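Local coordinates for putative DNA protection protein (Streptomyces coelicolor, PDB 4CYB), which probably oxidises and stores iron as a dodecameric Dps-type ferritin, binding ferric iron at sites between subunits, at residues Thr74-Val79 against Gly84-Asp89; Gln80-Val85 against Tyr137-Thr142. All blocks are in the same frame, centred on the assembly; numbering follows the deposited sequence.

Interaction 1 of 2, residues Thr74-Val79 against Gly84-Asp89; sequences TVAERV and GVAVGD. With FE (Fe (III) ion), chain B.
A76 and A86 bring the two segments together, with their CA atoms 5.2 Å apart. Residues 74-79 are helical. Residues 84-89 are an irregular chain that leaves the helix end and doubles back along its side. The turn is held by G84 N, which donates to V79 O at 3.0 Å. This is the long bond of a Schellman motif, whose positive-phi residue is G83. G84 comes so close to V79 that a side chain on it would press on V79 CG1. Further along, A86 CB meets A76 CB at 3.8 Å, methyl to methyl. V79 fills the angle between helix and returning chain. Its CG1 stands anti to the backbone N (chi1 174°). That lays V79 CG1 against the peptide between V85 and A86, 3.5 Å from A86 N. V79 also packs on C25 and L28 of helix 18-48. The contact thus closes one end of helix 54-81 in the ferritin-like four-helix bundle and starts the connection to the short helix 90-96. E77 points away from the returning chain. Extended beyond CG, E77 reaches the iron with one oxygen, E77 OE2 to FE 2.2 Å. Three waters, D73 and H46 of a second subunit complete the site, as expected for the intersubunit ferroxidase centre of Dps proteins. W47 of that second subunit packs on A76.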
ATOM      1  N   THR J  74      22.856   7.386   9.058  1.00 19.54           N
ATOM      2  CA  THR J  74      22.398   8.294  10.105  1.00 20.74           C
ATOM      3  C   THR J  74      23.639   8.886  10.848  1.00 20.17           C
ATOM      4  O   THR J  74      23.699  10.082  11.170  1.00 20.29           O
ATOM      5  CB  THR J  74      21.488   7.575  11.104  1.00 22.38           C
ATOM      6  OG1 THR J  74      20.295   7.077  10.432  1.00 24.64           O
ATOM      7  CG2 THR J  74      21.066   8.579  12.286  1.00 23.01           C
ATOM      8  N   VAL J  75      24.617   8.039  11.110  1.00 19.36           N
ATOM      9  CA  VAL J  75      25.854   8.523  11.771  1.00 18.61           C
ATOM     10  C   VAL J  75      26.673   9.454  10.891  1.00 20.15           C
ATOM     11  O   VAL J  75      27.144  10.480  11.383  1.00 21.28           O
ATOM     12  CB  VAL J  75      26.699   7.299  12.248  1.00 20.47           C
ATOM     13  CG1 VAL J  75      28.089   7.684  12.805  1.00 24.43           C
ATOM     14  CG2 VAL J  75      25.930   6.575  13.328  1.00 22.51           C
ATOM     15  N   ALA J  76      26.822   9.136   9.598  1.00 18.75           N
ATOM     16  CA  ALA J  76      27.525  10.006   8.679  1.00 20.62           C
ATOM     17  C   ALA J  76      26.833  11.352   8.606  1.00 20.52           C
ATOM     18  O   ALA J  76      27.492  12.377   8.626  1.00 20.13           O
ATOM     19  CB  ALA J  76      27.595   9.403   7.301  1.00 18.02           C
ATOM     20  N   GLU J  77      25.499  11.353   8.452  1.00 19.03           N
ATOM     21  CA  GLU J  77      24.775  12.611   8.430  1.00 19.50           C
ATOM     22  C   GLU J  77      24.938  13.416   9.738  1.00 19.19           C
ATOM     23  O   GLU J  77      24.992  14.640   9.690  1.00 18.76           O
ATOM     24  CB  GLU J  77      23.272  12.362   8.109  1.00 18.83           C
ATOM     25  CG  GLU J  77      23.166  12.102   6.565  1.00 22.29           C
ATOM     26  CD  GLU J  77      21.707  11.959   6.081  1.00 24.92           C
ATOM     27  OE1 GLU J  77      20.764  12.305   6.854  1.00 26.94           O
ATOM     28  OE2 GLU J  77      21.538  11.583   4.891  1.00 27.04           O
ATOM     29  N   ARG J  78      25.062  12.709  10.858  1.00 18.83           N
ATOM     30  CA  ARG J  78      25.336  13.433  12.123  1.00 20.08           C
ATOM     31  C   ARG J  78      26.708  14.144  12.091  1.00 21.20           C
ATOM     32  O   ARG J  78      26.827  15.316  12.524  1.00 20.60           O
ATOM     33  CB  ARG J  78      25.301  12.449  13.277  1.00 21.63           C
ATOM     34  CG  ARG J  78      25.556  13.099  14.645  1.00 22.97           C
ATOM     35  CD  ARG J  78      24.317  13.852  15.079  1.00 27.11           C
ATOM     36  NE  ARG J  78      24.495  14.680  16.301  1.00 22.18           N
ATOM     37  CZ  ARG J  78      23.601  15.595  16.668  1.00 26.47           C
ATOM     38  NH1 ARG J  78      22.468  15.759  15.933  1.00 28.39           N
ATOM     39  NH2 ARG J  78      23.814  16.357  17.756  1.00 26.32           N
ATOM     40  N   VAL J  79      27.742  13.448  11.602  1.00 20.87           N
ATOM     41  CA  VAL J  79      29.032  14.094  11.378  1.00 21.18           C
ATOM     42  C   VAL J  79      28.903  15.332  10.528  1.00 22.90           C
ATOM     43  O   VAL J  79      29.468  16.388  10.878  1.00 20.25           O
ATOM     44  CB  VAL J  79      30.044  13.122  10.760  1.00 21.25           C
ATOM     45  CG1 VAL J  79      31.339  13.848  10.394  1.00 21.04           C
ATOM     46  CG2 VAL J  79      30.309  11.945  11.705  1.00 20.58           C
ATOM     47  N   GLY J  84      31.488  18.495  10.364  1.00 22.26           N
ATOM     48  CA  GLY J  84      32.673  17.629  10.151  1.00 23.03           C
ATOM     49  C   GLY J  84      32.660  16.936   8.784  1.00 24.04           C
ATOM     50  O   GLY J  84      31.874  17.313   7.866  1.00 24.56           O
ATOM     51  N   VAL J  85      33.568  15.987   8.642  1.00 21.66           N
ATOM     52  CA  VAL J  85      33.716  15.186   7.419  1.00 25.10           C
ATOM     53  C   VAL J  85      33.584  13.713   7.740  1.00 24.54           C
ATOM     54  O   VAL J  85      34.443  13.112   8.466  1.00 23.82           O
ATOM     55  CB  VAL J  85      35.056  15.505   6.681  1.00 27.04           C
ATOM     56  CG1 VAL J  85      35.110  14.790   5.291  1.00 25.82           C
ATOM     57  CG2 VAL J  85      35.189  17.033   6.529  1.00 25.21           C
ATOM     58  N   ALA J  86      32.506  13.097   7.217  1.00 21.69           N
ATOM     59  CA  ALA J  86      32.287  11.641   7.449  1.00 22.15           C
ATOM     60  C   ALA J  86      33.322  10.814   6.672  1.00 23.10           C
ATOM     61  O   ALA J  86      33.693  11.156   5.514  1.00 25.69           O
ATOM     62  CB  ALA J  86      30.862  11.253   7.016  1.00 21.34           C
ATOM     63  N   VAL J  87      33.782   9.716   7.269  1.00 21.54           N
ATOM     64  CA  VAL J  87      34.724   8.847   6.549  1.00 23.84           C
ATOM     65  C   VAL J  87      34.095   8.272   5.255  1.00 24.55           C
ATOM     66  O   VAL J  87      32.938   7.810   5.273  1.00 24.81           O
ATOM     67  CB  VAL J  87      35.267   7.733   7.447  1.00 25.89           C
ATOM     68  CG1 VAL J  87      34.166   6.844   7.991  1.00 25.28           C
ATOM     69  CG2 VAL J  87      36.309   6.915   6.684  1.00 24.31           C
ATOM     70  N   GLY J  88      34.816   8.379   4.145  1.00 23.17           N
ATOM     71  CA  GLY J  88      34.212   8.081   2.810  1.00 23.04           C
ATOM     72  C   GLY J  88      34.656   6.759   2.212  1.00 22.42           C
ATOM     73  O   GLY J  88      34.008   5.751   2.371  1.00 23.74           O
ATOM     74  N   ASP J  89      35.744   6.770   1.456  1.00 21.79           N
ATOM     75  CA  ASP J  89      36.230   5.587   0.753  1.00 23.13           C
ATOM     76  C   ASP J  89      36.629   4.477   1.732  1.00 23.20           C
ATOM     77  O   ASP J  89      37.197   4.781   2.808  1.00 22.79           O
ATOM     78  CB  ASP J  89      37.415   5.990  -0.131  1.00 24.08           C
ATOM     79  CG  ASP J  89      37.885   4.881  -1.050  1.00 24.62           C
ATOM     80  OD1 ASP J  89      38.676   4.037  -0.579  1.00 25.53           O
ATOM     81  OD2 ASP J  89      37.492   4.844  -2.252  1.00 24.63           O
TER
HETATM   82 FE    FE B1201      20.717   9.804   3.778  0.50 14.85          FE
HETATM   83  O   HOH W   1      20.195   7.798   2.623  1.00 23.42           O
HETATM   84  O   HOH W   2      19.005  10.825   2.581  1.00 33.10           O
HETATM   85  O   HOH W   3      18.716   9.694   5.063  1.00 29.87           O

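Interaction 2 of 2, residues Gln80-Val85 against Tyr137-Thr142; sequences QTLGGV and YGDDGT
The D139 carboxylate is the flat group that L82 meets. T142 lies over one face of it. T142 N donates to D139 OD1 at 3.1 Å. T142 OG1 donates to D139 OD2 at 2.6 Å. Both donors stand well out of the carboxylate plane, on the same side. L82 approaches OD2 from the opposing direction. L82 CD2 sits on the far side of the plane from T142, 3.8 Å from D139 OD2. L82 CD1 stays nearer the plane and touches T142 OG1 at 3.8 Å. CG of D139 is anti to the backbone N (chi1 -167°), which turns the carboxylate back over the first helical turn as an N-cap. R78 bridges to OD1 and S24 OG bonds to OD2, so the buried charge is probably well compensated. With an alanine here, T142 N would probably lose its cap and R78 its salt bridge within the chain. G138 ends the preceding helix in a Schellman motif; at its positive phi a CB would crowd the preceding carbonyl O. The contact joins the end of helix 54-81 to the start of helix 140-164 at one end of the four-helix bundle. Helix 18-48 closes it, with S24, C25 and L28 against L82 and T20 against D139.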
ATOM      1  N   GLN J  80      28.181  15.229   9.391  1.00 19.00           N
ATOM      2  CA  GLN J  80      28.026  16.414   8.545  1.00 19.53           C
ATOM      3  C   GLN J  80      27.245  17.554   9.246  1.00 20.23           C
ATOM      4  O   GLN J  80      27.578  18.740   9.095  1.00 19.04           O
ATOM      5  CB  GLN J  80      27.307  16.023   7.215  1.00 19.06           C
ATOM      6  CG  GLN J  80      28.079  14.946   6.443  1.00 21.11           C
ATOM      7  CD  GLN J  80      29.507  15.373   6.133  1.00 24.04           C
ATOM      8  OE1 GLN J  80      30.412  14.628   6.407  1.00 25.56           O
ATOM      9  NE2 GLN J  80      29.708  16.587   5.636  1.00 22.95           N
ATOM     10  N   THR J  81      26.212  17.173  10.000  1.00 19.84           N
ATOM     11  CA  THR J  81      25.406  18.110  10.737  1.00 20.65           C
ATOM     12  C   THR J  81      26.275  18.892  11.757  1.00 23.67           C
ATOM     13  O   THR J  81      25.982  20.062  12.059  1.00 21.37           O
ATOM     14  CB  THR J  81      24.298  17.350  11.501  1.00 23.14           C
ATOM     15  OG1 THR J  81      23.377  16.766  10.533  1.00 23.83           O
ATOM     16  CG2 THR J  81      23.533  18.321  12.455  1.00 22.08           C
ATOM     17  N   LEU J  82      27.314  18.250  12.272  1.00 22.70           N
ATOM     18  CA  LEU J  82      28.222  18.936  13.237  1.00 22.06           C
ATOM     19  C   LEU J  82      29.300  19.740  12.516  1.00 25.38           C
ATOM     20  O   LEU J  82      30.173  20.325  13.180  1.00 24.36           O
ATOM     21  CB  LEU J  82      28.864  17.868  14.155  1.00 20.29           C
ATOM     22  CG  LEU J  82      27.837  17.125  15.017  1.00 25.59           C
ATOM     23  CD1 LEU J  82      28.488  15.901  15.638  1.00 26.44           C
ATOM     24  CD2 LEU J  82      27.265  17.975  16.142  1.00 26.42           C
ATOM     25  N   GLY J  83      29.264  19.780  11.177  1.00 22.97           N
ATOM     26  CA  GLY J  83      30.247  20.586  10.407  1.00 23.99           C
ATOM     27  C   GLY J  83      31.492  19.792  10.062  1.00 24.95           C
ATOM     28  O   GLY J  83      32.462  20.346   9.605  1.00 23.72           O
ATOM     29  N   GLY J  84      31.488  18.495  10.364  1.00 22.26           N
ATOM     30  CA  GLY J  84      32.673  17.629  10.151  1.00 23.03           C
ATOM     31  C   GLY J  84      32.660  16.936   8.784  1.00 24.04           C
ATOM     32  O   GLY J  84      31.874  17.313   7.866  1.00 24.56           O
ATOM     33  N   VAL J  85      33.568  15.987   8.642  1.00 21.66           N
ATOM     34  CA  VAL J  85      33.716  15.186   7.419  1.00 25.10           C
ATOM     35  C   VAL J  85      33.584  13.713   7.740  1.00 24.54           C
ATOM     36  O   VAL J  85      34.443  13.112   8.466  1.00 23.82           O
ATOM     37  CB  VAL J  85      35.056  15.505   6.681  1.00 27.04           C
ATOM     38  CG1 VAL J  85      35.110  14.790   5.291  1.00 25.82           C
ATOM     39  CG2 VAL J  85      35.189  17.033   6.529  1.00 25.21           C
ATOM     40  N   TYR J 137      30.422  16.639  27.224  1.00 31.23           N
ATOM     41  CA  TYR J 137      30.688  17.846  26.442  1.00 31.58           C
ATOM     42  C   TYR J 137      29.436  18.615  26.036  1.00 31.77           C
ATOM     43  O   TYR J 137      29.571  19.648  25.417  1.00 34.35           O
ATOM     44  CB  TYR J 137      31.385  17.516  25.133  1.00 34.60           C
ATOM     45  CG  TYR J 137      32.879  17.572  25.023  1.00 43.87           C
ATOM     46  CD1 TYR J 137      33.565  18.812  24.795  1.00 53.25           C
ATOM     47  CD2 TYR J 137      33.631  16.385  25.044  1.00 46.11           C
ATOM     48  CE1 TYR J 137      34.961  18.867  24.646  1.00 49.84           C
ATOM     49  CE2 TYR J 137      35.024  16.421  24.888  1.00 52.12           C
ATOM     50  CZ  TYR J 137      35.681  17.654  24.698  1.00 53.45           C
ATOM     51  OH  TYR J 137      37.053  17.638  24.567  1.00 50.77           O
ATOM     52  N   GLY J 138      28.235  18.111  26.306  1.00 29.82           N
ATOM     53  CA  GLY J 138      27.031  18.894  26.015  1.00 28.37           C
ATOM     54  C   GLY J 138      26.372  18.523  24.673  1.00 28.45           C
ATOM     55  O   GLY J 138      25.376  19.162  24.286  1.00 27.86           O
ATOM     56  N   ASP J 139      26.884  17.482  23.995  1.00 26.00           N
ATOM     57  CA  ASP J 139      26.297  17.070  22.675  1.00 24.68           C
ATOM     58  C   ASP J 139      25.156  16.069  22.909  1.00 22.68           C
ATOM     59  O   ASP J 139      25.332  14.850  22.730  1.00 23.74           O
ATOM     60  CB  ASP J 139      27.357  16.536  21.754  1.00 22.22           C
ATOM     61  CG  ASP J 139      26.841  16.402  20.284  1.00 24.87           C
ATOM     62  OD1 ASP J 139      25.609  16.562  20.105  1.00 23.76           O
ATOM     63  OD2 ASP J 139      27.650  16.122  19.392  1.00 26.03           O
ATOM     64  N   ASP J 140      24.031  16.586  23.421  1.00 22.84           N
ATOM     65  CA  ASP J 140      22.880  15.759  23.773  1.00 25.09           C
ATOM     66  C   ASP J 140      22.406  14.918  22.588  1.00 22.80           C
ATOM     67  O   ASP J 140      22.020  13.745  22.791  1.00 21.34           O
ATOM     68  CB  ASP J 140      21.706  16.643  24.218  1.00 27.39           C
ATOM     69  CG  ASP J 140      22.031  17.451  25.474  1.00 32.74           C
ATOM     70  OD1 ASP J 140      22.486  16.814  26.427  1.00 34.17           O
ATOM     71  OD2 ASP J 140      21.876  18.699  25.485  1.00 33.18           O
ATOM     72  N   GLY J 141      22.403  15.534  21.396  1.00 21.82           N
ATOM     73  CA  GLY J 141      21.849  14.874  20.184  1.00 24.03           C
ATOM     74  C   GLY J 141      22.725  13.694  19.787  1.00 25.05           C
ATOM     75  O   GLY J 141      22.232  12.632  19.438  1.00 24.89           O
ATOM     76  N   THR J 142      24.048  13.852  19.877  1.00 23.74           N
ATOM     77  CA  THR J 142      24.961  12.775  19.563  1.00 20.85           C
ATOM     78  C   THR J 142      24.829  11.647  20.579  1.00 22.54           C
ATOM     79  O   THR J 142      24.849  10.460  20.222  1.00 21.24           O
ATOM     80  CB  THR J 142      26.425  13.271  19.419  1.00 20.95           C
ATOM     81  OG1 THR J 142      26.494  14.121  18.281  1.00 22.28           O
ATOM     82  CG2 THR J 142      27.426  12.078  19.255  1.00 22.41           C
TER

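Interactions 1 and 2 follow one another along helix 54-81 and share G84 and V85. Their centres lie 11 Å apart. Two polar bonds tie them together. Q80 OE1 of interaction 2 accepts from A86 N of interaction 1 at 2.7 Å, fixing the returning chain to the last helical turn. R78 NE of interaction 1 donates to T142 OG1 at 2.9 Å, linking helix 54-81 to the start of helix 140-164. R78 also bridges to E155 of a third subunit. The iron belongs to interaction 1, through E77. None of the residues of interaction 2 binds the iron; the L82 side chain is about 10 Å from that of E77.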